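Local coordinates for protein 6-aminohexanoate-cyclic-dimer hydrolase (Arthrobacter sp., PDB 3A2Q) that hydrolyses the cyclic dimer of 6-aminohexanoic acid, a nylon-6 by-product, to the linear dimer, as a member of the amidase family, at residues 169-174 with 208-213; 186-191 with 427-432; 192-197 with 224-229; 204-209 with 310-315. The protein carries 1 engineered substitution. One frame throughout, in Å; residues are numbered along the deposited sequence.

Contact 1 of 4, residues 169-174 with 208-213; sequences NDAAGA and GAAHEG. Engineered in segment 169-174: A174 (natural residue Ser). With ACA (6-aminohexanoic acid), chain C; ACA (6-aminohexanoic acid), chain B.
A171 meets A210 methyl to methyl, CB to CB at 4.0 Å, at the point where the chain of 169-174 turns from strand to substrate site. The two 6-aminohexanoic acid units form the cyclic dimer, and its carbonyl O (chain C) receives A171 N at 2.9 Å and A172 N at 3.0 Å. Two consecutive N-H groups converging on one carbonyl oxygen are consistent with an oxyanion hole. CB of A174, engineered in place of the natural serine that is the acyl-ester residue by similarity, lies against the same carbonyl group.

Behind this shell, D170 and H211 form an antiparallel hydrogen-bonded pair: D170 N to H211 O measures 2.6 Å, and H211 N to D170 O 2.8 Å, the latter nearly straight at 168°. Past this pair, A171 CA sits 3.5 Å from A209 O in a CA-H...O contact. A209 O lies in the imidazole plane and accepts H211 ND1 at 2.8 Å, which limits the ring's rotation; N429 ND2 is another donor to it. D170 CG is anti to the backbone N (chi1 -170°), and from that position its carboxylate meets R176, N429 and V175 N. On the other face of the sheet, N169 and E212 run side by side; N169 ND2 to E212 OE2 is a weak bond of 3.4 Å. Their stronger partners are K72, a charge-relay residue by similarity, for N169 OD1, and H167 for E212. Strand 165-170 lies between strand 68-72, which carries K72, and strand 211-216, with K188 of strand 185-188 touching D170 and H211.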
# COMPACT_ATOMS: atom_id res chain seq x y z
N ASN A 169 -0.50 0.74 -4.35
CA ASN A 169 -1.16 2.03 -4.19
C ASN A 169 -2.08 1.93 -3.00
O ASN A 169 -2.37 0.83 -2.51
CB ASN A 169 -1.89 2.49 -5.45
CG ASN A 169 -2.34 1.36 -6.33
OD1 ASN A 169 -3.24 0.60 -5.97
ND2 ASN A 169 -1.72 1.25 -7.51
N ASP A 170 -2.55 3.08 -2.54
CA ASP A 170 -3.32 3.15 -1.31
C ASP A 170 -4.41 4.23 -1.39
O ASP A 170 -4.10 5.42 -1.43
CB ASP A 170 -2.30 3.47 -0.21
CG ASP A 170 -2.84 3.35 1.19
OD1 ASP A 170 -3.92 3.91 1.46
OD2 ASP A 170 -2.17 2.70 2.02
N ALA A 171 -5.67 3.81 -1.41
CA ALA A 171 -6.80 4.73 -1.48
C ALA A 171 -7.60 4.73 -0.18
O ALA A 171 -8.30 5.70 0.13
CB ALA A 171 -7.72 4.37 -2.65
N ALA A 172 -7.51 3.64 0.57
CA ALA A 172 -8.20 3.51 1.85
C ALA A 172 -7.33 2.71 2.82
O ALA A 172 -7.77 2.34 3.91
CB ALA A 172 -9.56 2.82 1.66
N GLY A 173 -6.08 2.47 2.41
CA GLY A 173 -5.13 1.72 3.22
C GLY A 173 -4.49 0.56 2.46
O GLY A 173 -3.78 -0.25 3.05
N ALA A 174 -4.69 0.52 1.14
CA ALA A 174 -4.18 -0.57 0.29
C ALA A 174 -2.69 -0.90 0.31
O ALA A 174 -2.28 -1.91 -0.26
CB ALA A 174 -4.64 -0.34 -1.15
N GLY A 208 -7.84 12.42 -5.37
CA GLY A 208 -6.66 12.60 -4.54
C GLY A 208 -6.50 11.61 -3.40
O GLY A 208 -5.46 11.61 -2.73
N ALA A 209 -7.51 10.78 -3.15
CA ALA A 209 -7.43 9.80 -2.07
C ALA A 209 -6.48 8.65 -2.38
O ALA A 209 -5.88 8.07 -1.47
CB ALA A 209 -8.82 9.25 -1.74
N ALA A 210 -6.34 8.31 -3.66
CA ALA A 210 -5.45 7.22 -4.07
C ALA A 210 -4.00 7.69 -4.21
O ALA A 210 -3.70 8.58 -5.01
CB ALA A 210 -5.93 6.61 -5.38
N HIS A 211 -3.11 7.11 -3.41
CA HIS A 211 -1.69 7.46 -3.40
C HIS A 211 -0.85 6.26 -3.82
O HIS A 211 -1.18 5.13 -3.46
CB HIS A 211 -1.18 7.79 -1.99
CG HIS A 211 -1.89 8.91 -1.29
ND1 HIS A 211 -3.25 8.92 -1.07
CD2 HIS A 211 -1.40 9.98 -0.62
CE1 HIS A 211 -3.57 9.93 -0.28
NE2 HIS A 211 -2.46 10.59 0.01
N GLU A 212 0.24 6.48 -4.55
CA GLU A 212 1.13 5.38 -4.88
C GLU A 212 1.95 5.21 -3.61
O GLU A 212 2.29 6.20 -2.95
CB GLU A 212 2.06 5.71 -6.06
CG GLU A 212 1.32 5.96 -7.37
CD GLU A 212 0.26 4.91 -7.65
OE1 GLU A 212 -0.93 5.29 -7.76
OE2 GLU A 212 0.61 3.71 -7.76
N GLY A 213 2.26 3.96 -3.26
CA GLY A 213 3.00 3.69 -2.04
C GLY A 213 4.17 2.74 -2.19
O GLY A 213 4.44 2.24 -3.29
C ACA C . -7.63 0.38 -1.86
O ACA C . -7.17 1.38 -1.30
C2 ACA C . -8.51 -0.61 -1.12
C3 ACA C . -9.80 0.00 -0.60
C4 ACA C . -10.91 0.03 -1.66
C5 ACA C . -11.84 1.22 -1.44
C6 ACA C . -12.78 1.46 -2.62
N ACA C . -12.21 2.34 -3.64
C ACA B . -11.81 1.94 -4.84
O ACA B . -12.05 0.81 -5.28
C2 ACA B . -11.03 2.93 -5.68
C3 ACA B . -9.81 2.31 -6.33
C4 ACA B . -8.60 2.43 -5.42
C5 ACA B . -7.79 1.14 -5.36
C6 ACA B . -6.92 1.10 -4.11
N ACA B . -7.39 0.11 -3.14

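Contact 2 of 4, residues 186-191 with 427-432; sequences GLKPTR and PFNVSG
R191 N donates to G432 O at 2.9 Å and 157°, joining the loop after strand 185-188 to the end of helix 427-431. G432 leaves the helix with positive phi while its N still bonds to F428 O. T190 CA adds a CA-H...O contact of 3.3 Å to G432 O.

The guanidinium of R191 lies against the same helix end: G432 CA sits 4.0 Å above the plane, over its centre. NH2 bonds to V430 O at 3.0 Å, with the oxygen at the guanidinium edge but the donor 62° out of the carbonyl plane. A water bridges V430 O and, weakly, NH1. A cation here would be favoured by the helix C-terminus, and NE has its own partner in G208 O.

K188 crosses N429 at a slant, CD 3.5 Å from N429 ND2, with CE 3.4 Å from F428 O. Its chi4 of 63° places NZ where it donates to P189 O at 2.9 Å; NZ is also hydrogen-bonded to Q433 O, its stronger partner. N429 ND2 is held by D170 and A209. Helix 427-431 packs V430 on helix 356-378, while strand 185-188 runs between strands 211-216 and 435-442.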
# COMPACT_ATOMS: atom_id res chain seq x y z
N GLY A 186 5.08 -0.63 5.18
CA GLY A 186 4.29 -0.10 4.09
C GLY A 186 4.03 1.38 4.29
O GLY A 186 3.45 1.77 5.30
N LEU A 187 4.47 2.20 3.35
CA LEU A 187 4.27 3.63 3.46
C LEU A 187 3.37 4.26 2.42
O LEU A 187 3.53 4.02 1.22
CB LEU A 187 5.62 4.36 3.40
CG LEU A 187 5.53 5.89 3.22
CD1 LEU A 187 5.12 6.54 4.53
CD2 LEU A 187 6.87 6.43 2.75
N LYS A 188 2.40 5.04 2.89
CA LYS A 188 1.53 5.82 2.01
C LYS A 188 2.11 7.22 2.25
O LYS A 188 1.89 7.83 3.30
CB LYS A 188 0.08 5.84 2.47
CG LYS A 188 -0.80 6.71 1.54
CD LYS A 188 -2.11 7.15 2.20
CE LYS A 188 -1.89 8.23 3.24
NZ LYS A 188 -1.34 9.49 2.66
N PRO A 189 2.88 7.75 1.28
CA PRO A 189 3.45 9.08 1.48
C PRO A 189 2.42 10.19 1.43
O PRO A 189 1.22 9.95 1.29
CB PRO A 189 4.47 9.20 0.34
CG PRO A 189 3.88 8.33 -0.73
CD PRO A 189 3.34 7.14 0.02
N THR A 190 2.90 11.41 1.57
CA THR A 190 2.05 12.59 1.51
C THR A 190 1.41 12.62 0.12
O THR A 190 2.04 12.22 -0.85
CB THR A 190 2.89 13.86 1.67
OG1 THR A 190 3.47 13.87 2.98
CG2 THR A 190 2.04 15.11 1.46
N ARG A 191 0.18 13.09 0.04
CA ARG A 191 -0.50 13.19 -1.25
C ARG A 191 0.37 14.04 -2.18
O ARG A 191 0.87 15.09 -1.79
CB ARG A 191 -1.87 13.86 -1.06
CG ARG A 191 -2.59 14.24 -2.36
CD ARG A 191 -3.91 14.93 -2.04
NE ARG A 191 -4.86 14.01 -1.44
CZ ARG A 191 -5.71 14.32 -0.46
NH1 ARG A 191 -5.73 15.55 0.05
NH2 ARG A 191 -6.55 13.41 0.00
N PRO A 427 -8.82 7.44 7.05
CA PRO A 427 -8.86 8.87 7.34
C PRO A 427 -7.67 9.64 6.76
O PRO A 427 -7.79 10.81 6.41
CB PRO A 427 -8.87 8.92 8.87
CG PRO A 427 -9.45 7.61 9.27
CD PRO A 427 -8.82 6.65 8.29
N PHE A 428 -6.53 8.98 6.66
CA PHE A 428 -5.33 9.63 6.16
C PHE A 428 -5.20 9.67 4.65
O PHE A 428 -4.35 10.38 4.11
CB PHE A 428 -4.12 9.01 6.86
CG PHE A 428 -4.29 9.00 8.35
CD1 PHE A 428 -4.35 10.20 9.05
CD2 PHE A 428 -4.60 7.82 9.02
CE1 PHE A 428 -4.72 10.24 10.39
CE2 PHE A 428 -4.98 7.84 10.36
CZ PHE A 428 -5.04 9.05 11.05
N ASN A 429 -6.05 8.92 3.96
CA ASN A 429 -6.08 8.98 2.51
C ASN A 429 -6.84 10.27 2.25
O ASN A 429 -6.56 10.99 1.30
CB ASN A 429 -6.88 7.83 1.88
CG ASN A 429 -6.15 6.52 1.95
OD1 ASN A 429 -6.33 5.75 2.90
ND2 ASN A 429 -5.31 6.26 0.96
N VAL A 430 -7.82 10.56 3.10
CA VAL A 430 -8.60 11.78 2.94
C VAL A 430 -7.80 13.02 3.29
O VAL A 430 -7.86 14.02 2.58
CB VAL A 430 -9.89 11.75 3.78
CG1 VAL A 430 -10.61 13.09 3.68
CG2 VAL A 430 -10.80 10.64 3.28
N SER A 431 -7.02 12.97 4.37
CA SER A 431 -6.22 14.13 4.76
C SER A 431 -4.96 14.27 3.91
O SER A 431 -4.43 15.36 3.77
CB SER A 431 -5.82 14.05 6.24
OG SER A 431 -4.86 13.05 6.44
N GLY A 432 -4.48 13.15 3.37
CA GLY A 432 -3.29 13.19 2.54
C GLY A 432 -1.99 13.16 3.32
O GLY A 432 -0.91 13.30 2.74
O HOH W 1 -8.77 15.97 0.92

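Contact 3 of 4, residues 192-197 with 224-229; sequences GRISPG and ALLDVV
V229 O, facing I194 and S195 at the C-terminal end of helix 219-229, is approached by two waters. One, 2.8 Å from V229 O, accepts S195 N at 2.9 Å, making a water bridge from helix to loop; the second lies 3.0 Å from V229 O and 3.2 Å from S195 O. No direct hydrogen bond joins the two segments. Within the loop, S195 OG accepts G197 N at 3.1 Å, an ST turn, and D236 is its partner too.

The apolar part centres on I194 and V229, whose side chains pass at a slant. V229 CG2 occupies the position between its backbone N and carbonyl carbon, and meets I194 CD1 at 3.6 Å. I194 CD1 reaches out because chi2 is extended (-178°), and its other branch, CG2, rests 3.7 Å from V229 O. One turn back along the helix, L226 is crossed at about a right angle by R193, whose CG lies 4.0 Å from L226 CD2, while its guanidinium turns off to a salt bridge with E460 and to P241 O.

F103 of helix 102-110 touches both I194 and V229, and L214 of strand 211-216 touches L226. The loop after strand 185-188 thus packs on the C-terminal end of helix 219-229, beside the central sheet of the amidase fold.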
# COMPACT_ATOMS: atom_id res chain seq x y z
N GLY A 192 0.56 13.57 -3.41
CA GLY A 192 1.36 14.31 -4.37
C GLY A 192 2.86 14.09 -4.28
O GLY A 192 3.63 14.80 -4.93
N ARG A 193 3.28 13.12 -3.47
CA ARG A 193 4.71 12.83 -3.34
C ARG A 193 5.20 12.00 -4.52
O ARG A 193 6.22 12.31 -5.13
CB ARG A 193 4.99 12.06 -2.04
CG ARG A 193 6.46 11.72 -1.80
CD ARG A 193 7.29 12.97 -1.51
NE ARG A 193 6.90 13.60 -0.25
CZ ARG A 193 7.19 14.86 0.08
NH1 ARG A 193 7.88 15.62 -0.77
NH2 ARG A 193 6.79 15.36 1.24
N ILE A 194 4.46 10.94 -4.83
CA ILE A 194 4.83 10.03 -5.92
C ILE A 194 3.87 10.12 -7.10
O ILE A 194 2.66 9.95 -6.93
CB ILE A 194 4.84 8.56 -5.44
CG1 ILE A 194 5.77 8.42 -4.24
CG2 ILE A 194 5.28 7.65 -6.59
CD1 ILE A 194 5.89 6.99 -3.70
N SER A 195 4.40 10.38 -8.29
CA SER A 195 3.55 10.50 -9.47
C SER A 195 3.01 9.17 -9.97
O SER A 195 3.74 8.19 -10.08
CB SER A 195 4.32 11.15 -10.61
OG SER A 195 3.51 11.18 -11.77
N PRO A 196 1.69 9.12 -10.27
CA PRO A 196 1.02 7.92 -10.78
C PRO A 196 0.84 8.07 -12.29
O PRO A 196 0.20 7.23 -12.93
CB PRO A 196 -0.32 7.97 -10.07
CG PRO A 196 -0.62 9.44 -10.13
CD PRO A 196 0.70 10.10 -9.79
N GLY A 197 1.41 9.14 -12.85
CA GLY A 197 1.29 9.41 -14.27
C GLY A 197 2.23 8.64 -15.17
O GLY A 197 2.98 7.78 -14.71
N ALA A 224 15.20 5.45 0.80
CA ALA A 224 15.90 5.42 -0.48
C ALA A 224 14.92 5.38 -1.66
O ALA A 224 15.14 6.02 -2.69
CB ALA A 224 16.84 4.22 -0.54
N LEU A 225 13.84 4.63 -1.51
CA LEU A 225 12.83 4.52 -2.56
C LEU A 225 12.16 5.87 -2.82
O LEU A 225 11.88 6.22 -3.97
CB LEU A 225 11.77 3.50 -2.16
CG LEU A 225 12.26 2.06 -2.17
CD1 LEU A 225 11.28 1.16 -1.44
CD2 LEU A 225 12.45 1.61 -3.62
N LEU A 226 11.90 6.62 -1.76
CA LEU A 226 11.29 7.94 -1.89
C LEU A 226 12.19 8.86 -2.71
O LEU A 226 11.71 9.64 -3.52
CB LEU A 226 11.05 8.56 -0.52
CG LEU A 226 9.79 8.10 0.22
CD1 LEU A 226 9.77 8.68 1.62
CD2 LEU A 226 8.57 8.54 -0.58
N ASP A 227 13.49 8.77 -2.48
CA ASP A 227 14.43 9.61 -3.21
C ASP A 227 14.43 9.25 -4.69
O ASP A 227 14.76 10.07 -5.54
CB ASP A 227 15.85 9.44 -2.66
CG ASP A 227 15.99 9.98 -1.25
OD1 ASP A 227 15.23 10.91 -0.88
OD2 ASP A 227 16.87 9.48 -0.51
N VAL A 228 14.04 8.02 -4.99
CA VAL A 228 14.00 7.54 -6.36
C VAL A 228 12.74 7.92 -7.14
O VAL A 228 12.83 8.40 -8.27
CB VAL A 228 14.15 5.99 -6.42
CG1 VAL A 228 14.05 5.51 -7.86
CG2 VAL A 228 15.48 5.58 -5.80
N VAL A 229 11.57 7.72 -6.53
CA VAL A 229 10.31 7.97 -7.23
C VAL A 229 9.51 9.22 -6.92
O VAL A 229 8.43 9.40 -7.48
CB VAL A 229 9.36 6.76 -7.06
CG1 VAL A 229 10.05 5.48 -7.52
CG2 VAL A 229 8.92 6.64 -5.60
O HOH W 2 7.04 11.32 -8.93
O HOH W 3 6.87 8.16 -9.67

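Contact 4 of 4, residues 204-209 with 310-315; sequences DNVAGA and KDYSTI
V206 and Y312 cross at about a right angle, V206 CG1 coming to 3.5 Å from Y312 CE1 obliquely to the ring. Y312 CG is anti to the backbone N (chi1 -173°), which starts the side chain in the direction of segment 204-209. A209 CB is also near Y312 CE1, at 3.4 Å, and 3.3 Å from Y312 OH. The hydroxyl also makes a weak hydrogen bond with A171 O.

One turn further along helix 308-331, I315 comes to the same side as Y312, as residues three apart do. Its CG2 branch touches V206 CG1 at 4.1 Å and, more distantly, A207 CB at 4.5 Å. The opposing segment is a left-handed helical turn: phi at D204, N205, V206 and A207 runs between 51° and 59°, and G208 N closes it on D204 O at 3.0 Å. In this turn CB of A207 points toward helix 308-331, while V206, a residue of the observed pocket, has its side chain about 4 Å from the bound ligand at the nearest atoms. No hydrogen bond spans the two segments. Behind I315, C362 and L366 of helix 356-378 pack on it, and A207 O accepts R367 of that helix.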
# COMPACT_ATOMS: atom_id res chain seq x y z
N ASP A 204 -9.11 11.23 -11.35
CA ASP A 204 -8.14 12.05 -10.66
C ASP A 204 -7.67 11.32 -9.40
O ASP A 204 -7.59 11.90 -8.32
CB ASP A 204 -8.76 13.41 -10.32
CG ASP A 204 -7.72 14.51 -10.20
OD1 ASP A 204 -6.57 14.28 -10.62
OD2 ASP A 204 -8.06 15.60 -9.69
N ASN A 205 -7.36 10.04 -9.57
CA ASN A 205 -6.89 9.19 -8.47
C ASN A 205 -7.82 9.27 -7.26
O ASN A 205 -7.39 9.53 -6.13
CB ASN A 205 -5.47 9.57 -8.07
CG ASN A 205 -4.47 9.34 -9.19
OD1 ASN A 205 -4.08 10.28 -9.89
ND2 ASN A 205 -4.08 8.09 -9.38
N VAL A 206 -9.10 9.04 -7.53
CA VAL A 206 -10.15 9.07 -6.52
C VAL A 206 -10.13 10.41 -5.79
O VAL A 206 -10.10 10.47 -4.56
CB VAL A 206 -10.00 7.91 -5.50
CG1 VAL A 206 -11.31 7.74 -4.73
CG2 VAL A 206 -9.64 6.61 -6.22
N ALA A 207 -10.13 11.48 -6.58
CA ALA A 207 -10.13 12.85 -6.06
C ALA A 207 -8.96 13.10 -5.11
O ALA A 207 -9.06 13.89 -4.17
CB ALA A 207 -11.44 13.14 -5.35
N GLY A 208 -7.84 12.42 -5.37
CA GLY A 208 -6.66 12.60 -4.54
C GLY A 208 -6.50 11.61 -3.40
O GLY A 208 -5.46 11.61 -2.73
N ALA A 209 -7.51 10.78 -3.15
CA ALA A 209 -7.43 9.80 -2.07
C ALA A 209 -6.48 8.65 -2.38
O ALA A 209 -5.88 8.07 -1.47
CB ALA A 209 -8.82 9.25 -1.74
N LYS A 310 -19.37 7.95 3.60
CA LYS A 310 -20.53 7.85 2.72
C LYS A 310 -20.24 8.63 1.43
O LYS A 310 -20.49 8.15 0.33
CB LYS A 310 -21.77 8.44 3.40
CG LYS A 310 -23.04 8.28 2.58
CD LYS A 310 -24.21 8.99 3.24
CE LYS A 310 -25.47 8.86 2.39
NZ LYS A 310 -25.29 9.41 1.03
N ASP A 311 -19.68 9.83 1.60
CA ASP A 311 -19.33 10.69 0.48
C ASP A 311 -18.21 10.06 -0.34
O ASP A 311 -18.20 10.15 -1.56
CB ASP A 311 -18.87 12.06 0.99
CG ASP A 311 -19.94 12.77 1.78
OD1 ASP A 311 -20.99 13.10 1.20
OD2 ASP A 311 -19.72 13.01 2.99
N TYR A 312 -17.26 9.43 0.35
CA TYR A 312 -16.14 8.79 -0.32
C TYR A 312 -16.65 7.63 -1.18
O TYR A 312 -16.18 7.42 -2.30
CB TYR A 312 -15.14 8.29 0.72
CG TYR A 312 -13.86 7.75 0.15
CD1 TYR A 312 -13.10 8.50 -0.75
CD2 TYR A 312 -13.38 6.50 0.52
CE1 TYR A 312 -11.90 8.01 -1.27
CE2 TYR A 312 -12.19 6.00 0.02
CZ TYR A 312 -11.45 6.76 -0.88
OH TYR A 312 -10.28 6.26 -1.39
N SER A 313 -17.61 6.89 -0.65
CA SER A 313 -18.18 5.75 -1.36
C SER A 313 -18.81 6.18 -2.68
O SER A 313 -18.67 5.50 -3.70
CB SER A 313 -19.25 5.07 -0.49
OG SER A 313 -19.68 3.85 -1.08
N THR A 314 -19.51 7.32 -2.66
CA THR A 314 -20.15 7.84 -3.87
C THR A 314 -19.10 8.16 -4.93
O THR A 314 -19.29 7.86 -6.11
CB THR A 314 -20.97 9.09 -3.54
OG1 THR A 314 -22.02 8.74 -2.64
CG2 THR A 314 -21.57 9.69 -4.82
N ILE A 315 -17.99 8.75 -4.50
CA ILE A 315 -16.92 9.08 -5.44
C ILE A 315 -16.35 7.78 -5.99
O ILE A 315 -16.04 7.69 -7.18
CB ILE A 315 -15.82 9.89 -4.74
CG1 ILE A 315 -16.36 11.27 -4.35
CG2 ILE A 315 -14.60 10.01 -5.65
CD1 ILE A 315 -15.43 12.09 -3.49

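Contacts 1 and 2 are centred about 7 Å apart and cross along the chain: N429 ND2 lies 2.8 Å from D170 OD1, and R191 NE 2.8 Å from G208 O. N429 is thus a second-shell residue, bonded to D170 beside the substrate-binding A171 and A172, while R191 holds the other segment. Contact 4 shares G208 and A209 with contact 1 and adds Y312 OH near A171 O, with V206 on another part of the pocket. Contact 3 is remote: I194 stands about 14 Å from the bound ligand between nearest side-chain atoms, but its CD1 lies 3.8 Å from E212 O, and L226 CD1 3.8 Å from L187 CD2, reaching the strands of contacts 1 and 2.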